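PDB 5SWV: pentafunctional AROM polypeptide from Schizosaccharomyces pombe, which appears, in this two-enzyme fragment, to dehydrate 3-dehydroquinate and to reduce the resulting dehydroshikimate to shikimate, two steps of aromatic amino acid biosynthesis. Local coordinates for residues D113-W118 / I136-D141; A165-L170 / P197-N202. All coordinates share one frame; numbering follows the deposited sequence.

Interaction 1 (D113-W118 / I136-D141); sequences DVELGW and IMSWHD
D113 swings its carboxylate across to S138 because its CG stands anti to the backbone N (chi1 -168°), while S138 turns its OG in between its own backbone N and carbonyl carbon (chi1 78°). S138 OG then donates to D113 OD1 over 2.6 Å, meeting the syn lone pair, on the side of OD2. Serine suits the place: its short side chain brings the hydroxyl within bonding distance of D113, beside the aliphatic part of E115, whose CG lies 3.7 Å from S138 OG. D113, E115, I136 and S138 share the face turned towards R81 and K169. Beneath them runs a parallel ladder in which V114 N bonds to I136 O (2.8 Å), S138 N to V114 O, rising well out of that carbonyl's plane, and L116 N to S138 O (3.0 Å). The ladder joins neighbouring strands of a TIM barrel, the fold of type I dehydroquinases, across a beta-alpha-beta unit. On the opposite face, towards the surrounding helices, V114 and M137 lie side by side, with M137 CE 3.5 Å from V114 CB; the flexible, unbranched methionine, bent at chi2 and chi3, brings its end methyl against the compact valine. L116 crosses M137 at about a right angle and sets CD2 4.1 Å from M137 CB, under helix 152-162. Beyond the strand, a type I turn from E115 to W118 brings the backbone N of G117 to the edge of the W139 ring, 3.5 Å from CZ3. The buried acids are well supplied with partners: D113 OD2 and E115 OE2 each form a salt bridge to R81, and E115 OE1 bonds to T82. With OD1 taken by S138, both carboxylate oxygens of D113 are engaged, which probably fixes its rotation and steadies the arginine shared by the two acids.

Interaction 2 (A165-L170 / P197-N202); sequences ADVIKL and PLILFN
Strands 167-170 and 198-202 run parallel, only 8° apart and 4.7 Å between axes, joined by I168 N to P197 O (3.0 Å), I199 N to I168 O (2.8 Å), L170 N to I199 O, and a weak, longer bond from F201 N to L170 O. P197 lies just before strand 198-202, where the ladder uses its carbonyl but no N-H of its own, so a proline is tolerated; its CD lies 3.3 Å from D166 O. On the face towards helices 152-162 and 177-193, L198 CD1 reaches back across the strand gap to I168 CB (4.0 Å), and L200 CD1 does the same to L170 CB (3.9 Å). CG is anti to the backbone N in both leucines, and chi2 (76° in L198, 66° in L200) then places CD1 against the neighbouring strand. This is one beta-alpha-beta step of the TIM barrel, with helix 177-193 making the crossover, so branched apolar residues fill the layer between strands and helices. On the other face, V167 CG1 and I199 CG1 meet at 3.9 Å, and the aliphatic part of K169 crosses I199 obliquely. The lysine chain is extended at first and bent near its end, with NZ at the edge of the F201 ring, near its plane and 3.8 Å from CZ; K169 also packs against I136 and H140 of strand 134-140.

How the interactions relate
Followed from the N terminus, strand 111-115 leads through helix 120-128 to strand 134-140, where interaction 1 closes the first loop. The chain then passes through helix 152-162 into strand 167-173, and helix 177-193 carries it to strand 198-203, where interaction 2 closes the second. The two loops follow in series, neither nesting nor crossing. Their inner strands, 134-140 and 167-173, are neighbours in the barrel: M137 N lies 3.0 Å from V167 O and M137 O 2.8 Å from K169 N, both probable hydrogen bonds. Four consecutive strands are thereby tied into one continuous parallel arc of the barrel wall.

Interaction 1 (D113-W118 / I136-D141)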
loop_
_atom_site.group_PDB
_atom_site.type_symbol
_atom_site.label_atom_id
_atom_site.label_comp_id
_atom_site.label_asym_id
_atom_site.label_seq_id
_atom_site.Cartn_x
_atom_site.Cartn_y
_atom_site.Cartn_z
ATOM N N ASP A 113 15.362 -12.361 -7.612
ATOM C CA ASP A 113 16.075 -13.335 -6.803
ATOM C C ASP A 113 16.980 -14.131 -7.710
ATOM O O ASP A 113 16.504 -14.799 -8.655
ATOM C CB ASP A 113 15.103 -14.281 -6.089
ATOM C CG ASP A 113 15.790 -15.131 -5.006
ATOM O OD1 ASP A 113 16.648 -15.989 -5.345
ATOM O OD2 ASP A 113 15.448 -14.968 -3.812
ATOM N N VAL A 114 18.273 -14.068 -7.421
ATOM C CA VAL A 114 19.264 -14.790 -8.180
ATOM C C VAL A 114 19.931 -15.793 -7.252
ATOM O O VAL A 114 20.658 -15.414 -6.350
ATOM C CB VAL A 114 20.300 -13.823 -8.767
ATOM C CG1 VAL A 114 21.368 -14.569 -9.555
ATOM C CG2 VAL A 114 19.613 -12.790 -9.645
ATOM N N GLU A 115 19.678 -17.076 -7.483
ATOM C CA GLU A 115 20.266 -18.147 -6.680
ATOM C C GLU A 115 21.765 -18.250 -6.858
ATOM O O GLU A 115 22.291 -18.195 -7.984
ATOM C CB GLU A 115 19.664 -19.499 -7.039
ATOM C CG GLU A 115 18.206 -19.634 -6.643
ATOM C CD GLU A 115 17.659 -21.019 -6.918
ATOM O OE1 GLU A 115 18.413 -21.871 -7.438
ATOM O OE2 GLU A 115 16.475 -21.274 -6.615
ATOM N N LEU A 116 22.448 -18.464 -5.742
ATOM C CA LEU A 116 23.898 -18.590 -5.744
ATOM C C LEU A 116 24.359 -19.984 -6.253
ATOM O O LEU A 116 25.548 -20.298 -6.229
ATOM C CB LEU A 116 24.437 -18.265 -4.336
ATOM C CG LEU A 116 24.240 -16.790 -3.930
ATOM C CD1 LEU A 116 24.054 -16.567 -2.438
ATOM C CD2 LEU A 116 25.396 -15.945 -4.417
ATOM N N GLY A 117 23.413 -20.818 -6.691
ATOM C CA GLY A 117 23.730 -22.050 -7.409
ATOM C C GLY A 117 23.955 -21.873 -8.888
ATOM O O GLY A 117 24.451 -22.788 -9.515
ATOM N N TRP A 118 23.570 -20.723 -9.451
ATOM C CA TRP A 118 23.831 -20.431 -10.866
ATOM C C TRP A 118 25.315 -20.089 -11.077
ATOM O O TRP A 118 25.979 -19.586 -10.166
ATOM C CB TRP A 118 22.996 -19.254 -11.370
ATOM C CG TRP A 118 21.506 -19.385 -11.274
ATOM C CD1 TRP A 118 20.655 -18.506 -10.668
ATOM C CD2 TRP A 118 20.684 -20.416 -11.834
ATOM N NE1 TRP A 118 19.354 -18.931 -10.806
ATOM C CE2 TRP A 118 19.348 -20.108 -11.512
ATOM C CE3 TRP A 118 20.945 -21.571 -12.564
ATOM C CZ2 TRP A 118 18.276 -20.917 -11.895
ATOM C CZ3 TRP A 118 19.873 -22.381 -12.947
ATOM C CH2 TRP A 118 18.559 -22.046 -12.609
ATOM N N ILE A 136 18.631 -9.808 -5.309
ATOM C CA ILE A 136 18.599 -10.562 -4.060
ATOM C C ILE A 136 19.350 -11.859 -4.335
ATOM O O ILE A 136 18.885 -12.721 -5.077
ATOM C CB ILE A 136 17.169 -10.878 -3.545
ATOM C CG1 ILE A 136 16.308 -9.607 -3.473
ATOM C CG2 ILE A 136 17.241 -11.513 -2.156
ATOM C CD1 ILE A 136 14.908 -9.812 -2.914
ATOM N N MET A 137 20.530 -11.967 -3.749
ATOM C CA MET A 137 21.326 -13.161 -3.863
ATOM C C MET A 137 20.910 -14.107 -2.749
ATOM O O MET A 137 20.986 -13.748 -1.576
ATOM C CB MET A 137 22.811 -12.813 -3.768
ATOM C CG MET A 137 23.271 -11.872 -4.868
ATOM S SD MET A 137 23.306 -12.717 -6.452
ATOM C CE MET A 137 22.525 -11.483 -7.441
ATOM N N SER A 138 20.492 -15.314 -3.128
ATOM C CA SER A 138 19.836 -16.235 -2.222
ATOM C C SER A 138 20.517 -17.596 -2.193
ATOM O O SER A 138 20.947 -18.090 -3.224
ATOM C CB SER A 138 18.384 -16.419 -2.655
ATOM O OG SER A 138 18.304 -17.300 -3.764
ATOM N N TRP A 139 20.589 -18.198 -1.010
ATOM C CA TRP A 139 20.894 -19.615 -0.888
ATOM C C TRP A 139 20.085 -20.250 0.238
ATOM O O TRP A 139 19.924 -19.663 1.304
ATOM C CB TRP A 139 22.379 -19.846 -0.652
ATOM C CG TRP A 139 22.733 -21.301 -0.643
ATOM C CD1 TRP A 139 22.831 -22.108 0.451
ATOM C CD2 TRP A 139 22.988 -22.134 -1.779
ATOM N NE1 TRP A 139 23.156 -23.390 0.074
ATOM C CE2 TRP A 139 23.268 -23.435 -1.289
ATOM C CE3 TRP A 139 23.032 -21.909 -3.164
ATOM C CZ2 TRP A 139 23.577 -24.513 -2.134
ATOM C CZ3 TRP A 139 23.351 -22.996 -4.010
ATOM C CH2 TRP A 139 23.613 -24.278 -3.482
ATOM N N HIS A 140 19.610 -21.464 -0.026
ATOM C CA HIS A 140 18.777 -22.243 0.874
ATOM C C HIS A 140 19.480 -23.587 1.196
ATOM O O HIS A 140 19.796 -24.358 0.283
ATOM C CB HIS A 140 17.412 -22.493 0.214
ATOM C CG HIS A 140 16.606 -21.250 -0.033
ATOM N ND1 HIS A 140 16.881 -20.367 -1.063
ATOM C CD2 HIS A 140 15.522 -20.749 0.611
ATOM C CE1 HIS A 140 16.002 -19.378 -1.035
ATOM N NE2 HIS A 140 15.170 -19.582 -0.027
ATOM N N ASP A 141 19.743 -23.861 2.472
ATOM C CA ASP A 141 20.331 -25.149 2.885
ATOM C C ASP A 141 19.243 -26.126 3.331
ATOM O O ASP A 141 18.911 -26.239 4.517
ATOM C CB ASP A 141 21.382 -24.969 3.991
ATOM C CG ASP A 141 21.940 -26.295 4.499
ATOM O OD1 ASP A 141 22.108 -27.231 3.680
ATOM O OD2 ASP A 141 22.196 -26.403 5.726
#

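Interaction 2 (A165-L170 / P197-N202)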
loop_
_atom_site.group_PDB
_atom_site.type_symbol
_atom_site.label_atom_id
_atom_site.label_comp_id
_atom_site.label_asym_id
_atom_site.label_seq_id
_atom_site.Cartn_x
_atom_site.Cartn_y
_atom_site.Cartn_z
ATOM N N ALA A 165 25.549 -8.244 -4.836
ATOM C CA ALA A 165 24.252 -8.174 -4.136
ATOM C C ALA A 165 23.773 -6.786 -3.752
ATOM O O ALA A 165 24.540 -5.996 -3.256
ATOM C CB ALA A 165 24.307 -9.021 -2.881
ATOM N N ASP A 166 22.493 -6.517 -3.951
ATOM C CA ASP A 166 21.819 -5.421 -3.254
ATOM C C ASP A 166 21.188 -5.895 -1.928
ATOM O O ASP A 166 21.023 -5.103 -0.996
ATOM C CB ASP A 166 20.736 -4.810 -4.144
ATOM C CG ASP A 166 21.298 -4.195 -5.397
ATOM O OD1 ASP A 166 21.885 -3.105 -5.300
ATOM O OD2 ASP A 166 21.157 -4.792 -6.483
ATOM N N VAL A 167 20.769 -7.161 -1.888
ATOM C CA VAL A 167 20.256 -7.818 -0.685
ATOM C C VAL A 167 20.796 -9.239 -0.675
ATOM O O VAL A 167 21.004 -9.814 -1.743
ATOM C CB VAL A 167 18.714 -7.895 -0.687
ATOM C CG1 VAL A 167 18.195 -8.573 0.596
ATOM C CG2 VAL A 167 18.108 -6.507 -0.882
ATOM N N ILE A 168 21.038 -9.803 0.509
ATOM C CA ILE A 168 21.458 -11.202 0.612
ATOM C C ILE A 168 20.410 -11.934 1.417
ATOM O O ILE A 168 19.953 -11.445 2.436
ATOM C CB ILE A 168 22.841 -11.361 1.247
ATOM C CG1 ILE A 168 23.895 -10.662 0.382
ATOM C CG2 ILE A 168 23.187 -12.837 1.392
ATOM C CD1 ILE A 168 25.309 -10.687 0.942
ATOM N N LYS A 169 20.021 -13.107 0.933
ATOM C CA LYS A 169 19.021 -13.931 1.583
ATOM C C LYS A 169 19.649 -15.287 1.870
ATOM O O LYS A 169 20.047 -15.991 0.951
ATOM C CB LYS A 169 17.814 -14.061 0.679
ATOM C CG LYS A 169 16.666 -14.868 1.249
ATOM C CD LYS A 169 15.608 -15.049 0.170
ATOM C CE LYS A 169 14.892 -16.379 0.312
ATOM N NZ LYS A 169 13.619 -16.242 1.062
ATOM N N LEU A 170 19.746 -15.639 3.150
ATOM C CA LEU A 170 20.301 -16.927 3.567
ATOM C C LEU A 170 19.252 -17.630 4.397
ATOM O O LEU A 170 18.763 -17.059 5.373
ATOM C CB LEU A 170 21.559 -16.727 4.396
ATOM C CG LEU A 170 22.672 -15.924 3.737
ATOM C CD1 LEU A 170 23.823 -15.754 4.715
ATOM C CD2 LEU A 170 23.154 -16.577 2.445
ATOM N N PRO A 197 22.012 -5.188 3.096
ATOM C CA PRO A 197 20.915 -5.676 3.936
ATOM C C PRO A 197 20.704 -7.179 3.807
ATOM O O PRO A 197 20.971 -7.758 2.749
ATOM C CB PRO A 197 19.691 -4.907 3.438
ATOM C CG PRO A 197 20.088 -4.329 2.129
ATOM C CD PRO A 197 21.570 -4.163 2.146
ATOM N N LEU A 198 20.212 -7.787 4.886
ATOM C CA LEU A 198 20.187 -9.240 5.026
ATOM C C LEU A 198 18.811 -9.805 5.414
ATOM O O LEU A 198 18.256 -9.432 6.436
ATOM C CB LEU A 198 21.223 -9.648 6.072
ATOM C CG LEU A 198 21.429 -11.149 6.323
ATOM C CD1 LEU A 198 22.231 -11.806 5.208
ATOM C CD2 LEU A 198 22.112 -11.369 7.661
ATOM N N ILE A 199 18.290 -10.720 4.592
ATOM C CA ILE A 199 17.156 -11.579 4.956
ATOM C C ILE A 199 17.747 -12.893 5.467
ATOM O O ILE A 199 18.530 -13.528 4.777
ATOM C CB ILE A 199 16.239 -11.886 3.755
ATOM C CG1 ILE A 199 15.834 -10.608 3.018
ATOM C CG2 ILE A 199 14.980 -12.616 4.209
ATOM C CD1 ILE A 199 15.088 -10.868 1.725
ATOM N N LEU A 200 17.340 -13.312 6.655
ATOM C CA LEU A 200 17.978 -14.425 7.342
ATOM C C LEU A 200 17.023 -15.129 8.293
ATOM O O LEU A 200 16.505 -14.521 9.214
ATOM C CB LEU A 200 19.176 -13.891 8.103
ATOM C CG LEU A 200 19.998 -14.857 8.955
ATOM C CD1 LEU A 200 20.695 -15.872 8.063
ATOM C CD2 LEU A 200 21.006 -14.091 9.809
ATOM N N PHE A 201 16.798 -16.415 8.054
ATOM C CA PHE A 201 15.923 -17.243 8.889
ATOM C C PHE A 201 16.116 -18.718 8.581
ATOM O O PHE A 201 16.874 -19.075 7.692
ATOM C CB PHE A 201 14.453 -16.868 8.693
ATOM C CG PHE A 201 13.957 -17.034 7.293
ATOM C CD1 PHE A 201 14.151 -16.030 6.344
ATOM C CD2 PHE A 201 13.246 -18.166 6.919
ATOM C CE1 PHE A 201 13.669 -16.169 5.047
ATOM C CE2 PHE A 201 12.751 -18.306 5.621
ATOM C CZ PHE A 201 12.978 -17.312 4.684
ATOM N N ASN A 202 15.442 -19.558 9.360
ATOM C CA ASN A 202 15.406 -20.987 9.145
ATOM C C ASN A 202 13.996 -21.369 8.772
ATOM O O ASN A 202 13.037 -20.978 9.455
ATOM C CB ASN A 202 15.796 -21.744 10.403
ATOM C CG ASN A 202 17.225 -21.466 10.837
ATOM O OD1 ASN A 202 18.151 -21.537 10.034
ATOM N ND2 ASN A 202 17.411 -21.157 12.113
#